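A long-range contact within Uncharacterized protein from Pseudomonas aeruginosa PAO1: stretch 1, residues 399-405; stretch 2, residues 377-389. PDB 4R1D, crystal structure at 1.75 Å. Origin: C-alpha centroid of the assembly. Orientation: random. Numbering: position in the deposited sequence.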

# COMPACT_ATOMS: atom_id res chain seq x y z
N GLY A 399 6.92 -17.21 -13.53
CA GLY A 399 6.02 -16.78 -14.58
C GLY A 399 5.01 -15.82 -14.00
O GLY A 399 4.47 -16.05 -12.93
N PRO A 400 4.75 -14.71 -14.71
CA PRO A 400 3.87 -13.65 -14.21
C PRO A 400 2.46 -14.15 -13.90
O PRO A 400 1.88 -13.78 -12.88
CB PRO A 400 3.84 -12.64 -15.36
CG PRO A 400 5.18 -12.85 -16.04
CD PRO A 400 5.41 -14.33 -15.97
N ARG A 401 1.93 -15.01 -14.76
CA ARG A 401 0.58 -15.53 -14.58
C ARG A 401 0.58 -16.58 -13.47
O ARG A 401 -0.39 -16.67 -12.72
CB ARG A 401 0.05 -16.08 -15.92
CG ARG A 401 -1.43 -16.43 -15.97
CD ARG A 401 -2.37 -15.23 -15.76
NE ARG A 401 -2.52 -14.31 -16.89
CZ ARG A 401 -3.57 -13.49 -17.02
NH1 ARG A 401 -4.54 -13.55 -16.12
NH2 ARG A 401 -3.67 -12.64 -18.03
N ASP A 402 1.66 -17.35 -13.34
CA ASP A 402 1.80 -18.31 -12.25
C ASP A 402 1.67 -17.57 -10.93
O ASP A 402 0.93 -17.98 -10.04
CB ASP A 402 3.18 -18.98 -12.25
CG ASP A 402 3.31 -20.10 -13.27
OD1 ASP A 402 2.28 -20.62 -13.75
OD2 ASP A 402 4.47 -20.48 -13.56
N ASN A 403 2.42 -16.49 -10.80
CA ASN A 403 2.40 -15.69 -9.58
C ASN A 403 1.01 -15.14 -9.31
O ASN A 403 0.50 -15.23 -8.19
CB ASN A 403 3.40 -14.55 -9.68
CG ASN A 403 3.73 -13.96 -8.34
OD1 ASN A 403 4.43 -14.59 -7.54
ND2 ASN A 403 3.22 -12.75 -8.06
N PHE A 404 0.41 -14.55 -10.34
CA PHE A 404 -0.91 -13.95 -10.21
C PHE A 404 -1.98 -14.97 -9.80
O PHE A 404 -2.78 -14.70 -8.91
CB PHE A 404 -1.31 -13.23 -11.51
CG PHE A 404 -2.71 -12.70 -11.50
CD1 PHE A 404 -3.08 -11.66 -10.64
CD2 PHE A 404 -3.68 -13.24 -12.33
CE1 PHE A 404 -4.38 -11.18 -10.63
CE2 PHE A 404 -4.98 -12.74 -12.32
CZ PHE A 404 -5.32 -11.71 -11.47
N GLU A 405 -1.99 -16.14 -10.43
CA GLU A 405 -3.00 -17.14 -10.09
C GLU A 405 -2.84 -17.66 -8.66
O GLU A 405 -3.83 -17.89 -7.95
CB GLU A 405 -3.03 -18.28 -11.12
CG GLU A 405 -3.42 -17.77 -12.50
CD GLU A 405 -3.51 -18.86 -13.54
OE1 GLU A 405 -3.27 -20.04 -13.20
OE2 GLU A 405 -3.83 -18.55 -14.70
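Stretch 2 (377-389) GLVPEQNSQYLDM

Stretch 1 is the first turn and a half of a helix that runs from Pro-400 through Glu-405 and beyond, with Gly-399 at the N-cap position. The backbone bonds Asn-403 N to Gly-399 O (3.0 Å), Phe-404 N to Pro-400 O (3.0 Å) and Glu-405 N to Arg-401 O (2.8 Å) establish the i to i+4 pattern. Stretch 2 is not a regular partner for it. Gly-377 to Pro-380 are loop, with Leu-378 (-65/-43) breaking any extended run, Ser-384 to Leu-387 have helical phi/psi without the regular bonds, and Asp-388 (phi/psi -146/105) leaves that conformation. No backbone-to-backbone hydrogen bond joins the two stretches; every direct hydrogen bond between them is donated by the Arg-401 side chain, to the main-chain Val-379 O or to Ser-384 OG. The contact buries 384 Å² in total. In direction, the later part of stretch 2 meets the start of the helix, whereas Leu-378 and Val-379 meet Phe-404, a turn further on; the order of contacts is broadly reversed, with Leu-387 spanning Pro-400 to Phe-404.

Gly-399 makes no contact with stretch 2. Pro-400 and Leu-387 are the pair whose CA atoms lie nearest each other, 5.6 Å apart. The CA-to-CB bond of Pro-400 points toward stretch 2, and the ring packs on two successive residues: Pro-400 CB is 3.7 Å from Leu-387 CB, and Pro-400 CG is 3.7 Å from Asp-388 CB.

Arg-401 starts sideways, but its t, p, p side chain brings the guanidinium to stretch 2. Arg-401 NH2 donates to Val-379 O (2.9 Å, 161°) and to Ser-384 OG (2.8 Å, 157°), while Arg-401 NH1 gives Val-379 O a longer, more bent bond (3.3 Å, 137°). Both acceptors lie near the guanidinium plane, as suits its in-plane N-H bonds; Leu-387 CD1 lies over one face, 4.0 Å from Arg-401 NE. Water 1 adds a bridge, accepting from Arg-401 NH1 (3.2 Å) and Val-379 N (2.9 Å). Glu-381 OE2 stays 4.5 Å from Arg-401 NH2, near enough for opposite charges to feel each other but beyond a salt bridge.

Asp-402 is out of reach. Asn-403 directs its CA-to-CB bond toward stretch 2, yet its side chain comes no nearer than 6.7 Å.

Phe-404, buried and with chi1 at 175°, adds a second apolar patch. Phe-404 CZ lies 3.8 Å from Val-379 CG2 and 4.3 Å from Leu-378 CD2, the latter at the ring edge. Phe-404 CB is 4.4 Å from Leu-387 CD2, so Leu-387 touches Pro-400, Arg-401 and Phe-404 alike. Glu-405 is again out of reach.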

# COMPACT_ATOMS: atom_id res chain seq x y z
N GLY A 377 -12.34 -10.74 -18.34
CA GLY A 377 -11.63 -11.14 -17.14
C GLY A 377 -10.98 -9.96 -16.45
O GLY A 377 -10.88 -8.89 -17.03
N LEU A 378 -10.54 -10.16 -15.21
CA LEU A 378 -9.92 -9.08 -14.44
C LEU A 378 -8.61 -8.62 -15.09
O LEU A 378 -8.33 -7.43 -15.17
CB LEU A 378 -9.64 -9.56 -13.03
CG LEU A 378 -9.14 -8.47 -12.08
CD1 LEU A 378 -10.23 -7.43 -11.86
CD2 LEU A 378 -8.74 -9.12 -10.76
N VAL A 379 -7.82 -9.60 -15.51
CA VAL A 379 -6.62 -9.34 -16.29
C VAL A 379 -6.69 -10.11 -17.61
O VAL A 379 -6.14 -11.21 -17.73
CB VAL A 379 -5.34 -9.72 -15.52
CG1 VAL A 379 -4.11 -9.28 -16.31
CG2 VAL A 379 -5.36 -9.07 -14.16
N PRO A 380 -7.38 -9.53 -18.59
CA PRO A 380 -7.47 -10.17 -19.91
C PRO A 380 -6.07 -10.36 -20.49
O PRO A 380 -5.10 -9.74 -20.03
CB PRO A 380 -8.25 -9.16 -20.74
CG PRO A 380 -8.06 -7.84 -20.04
CD PRO A 380 -7.99 -8.19 -18.58
N GLU A 381 -5.97 -11.22 -21.48
CA GLU A 381 -4.70 -11.51 -22.11
C GLU A 381 -3.98 -10.23 -22.54
O GLU A 381 -2.75 -10.13 -22.43
CB GLU A 381 -4.92 -12.44 -23.32
CG GLU A 381 -3.66 -13.14 -23.77
CD GLU A 381 -3.09 -14.04 -22.67
OE1 GLU A 381 -3.73 -15.07 -22.36
OE2 GLU A 381 -2.02 -13.70 -22.12
N GLN A 382 -4.74 -9.26 -23.03
CA GLN A 382 -4.14 -8.01 -23.49
C GLN A 382 -3.35 -7.32 -22.38
O GLN A 382 -2.51 -6.47 -22.66
CB GLN A 382 -5.20 -7.05 -24.02
CG GLN A 382 -6.23 -6.65 -22.97
CD GLN A 382 -6.97 -5.38 -23.34
OE1 GLN A 382 -7.84 -5.38 -24.22
NE2 GLN A 382 -6.62 -4.28 -22.69
N ASN A 383 -3.65 -7.66 -21.13
CA ASN A 383 -3.04 -6.96 -19.98
C ASN A 383 -2.00 -7.80 -19.23
O ASN A 383 -1.48 -7.36 -18.20
CB ASN A 383 -4.12 -6.46 -19.01
CG ASN A 383 -4.90 -5.27 -19.57
OD1 ASN A 383 -4.52 -4.69 -20.60
ND2 ASN A 383 -5.98 -4.89 -18.89
N SER A 384 -1.72 -8.99 -19.74
CA SER A 384 -0.71 -9.86 -19.14
C SER A 384 0.66 -9.19 -19.09
O SER A 384 1.46 -9.44 -18.18
CB SER A 384 -0.59 -11.18 -19.91
OG SER A 384 -1.85 -11.82 -20.03
N GLN A 385 0.93 -8.34 -20.09
CA GLN A 385 2.21 -7.67 -20.24
C GLN A 385 2.52 -6.81 -19.03
O GLN A 385 3.68 -6.50 -18.76
CB GLN A 385 2.20 -6.79 -21.49
CG GLN A 385 1.06 -5.77 -21.50
CD GLN A 385 1.06 -4.90 -22.75
OE1 GLN A 385 2.11 -4.44 -23.20
NE2 GLN A 385 -0.11 -4.69 -23.32
N TYR A 386 1.48 -6.42 -18.30
CA TYR A 386 1.66 -5.53 -17.15
C TYR A 386 1.98 -6.26 -15.84
O TYR A 386 2.38 -5.63 -14.86
CB TYR A 386 0.43 -4.63 -16.99
CG TYR A 386 0.19 -3.75 -18.20
CD1 TYR A 386 1.08 -2.73 -18.51
CD2 TYR A 386 -0.92 -3.92 -19.01
CE1 TYR A 386 0.87 -1.90 -19.59
CE2 TYR A 386 -1.15 -3.09 -20.11
CZ TYR A 386 -0.25 -2.08 -20.40
OH TYR A 386 -0.43 -1.24 -21.48
N LEU A 387 1.81 -7.57 -15.82
CA LEU A 387 2.02 -8.33 -14.58
C LEU A 387 3.47 -8.27 -14.09
O LEU A 387 3.74 -8.14 -12.88
CB LEU A 387 1.58 -9.78 -14.75
CG LEU A 387 0.09 -9.97 -15.05
CD1 LEU A 387 -0.20 -11.41 -15.48
CD2 LEU A 387 -0.74 -9.58 -13.83
N ASP A 388 4.41 -8.39 -15.02
CA ASP A 388 5.83 -8.30 -14.71
C ASP A 388 6.52 -7.64 -15.90
O ASP A 388 6.70 -8.25 -16.95
CB ASP A 388 6.42 -9.69 -14.45
CG ASP A 388 7.88 -9.63 -13.99
OD1 ASP A 388 8.53 -8.58 -14.14
OD2 ASP A 388 8.37 -10.65 -13.46
N MET A 389 6.88 -6.38 -15.74
CA MET A 389 7.45 -5.63 -16.85
C MET A 389 8.98 -5.69 -16.86
O MET A 389 9.62 -5.01 -17.66
CB MET A 389 6.96 -4.19 -16.80
CG MET A 389 5.43 -4.08 -16.82
SD MET A 389 4.81 -2.39 -17.02
CE MET A 389 5.03 -1.75 -15.35
O HOH W 1 -7.46 -12.50 -15.27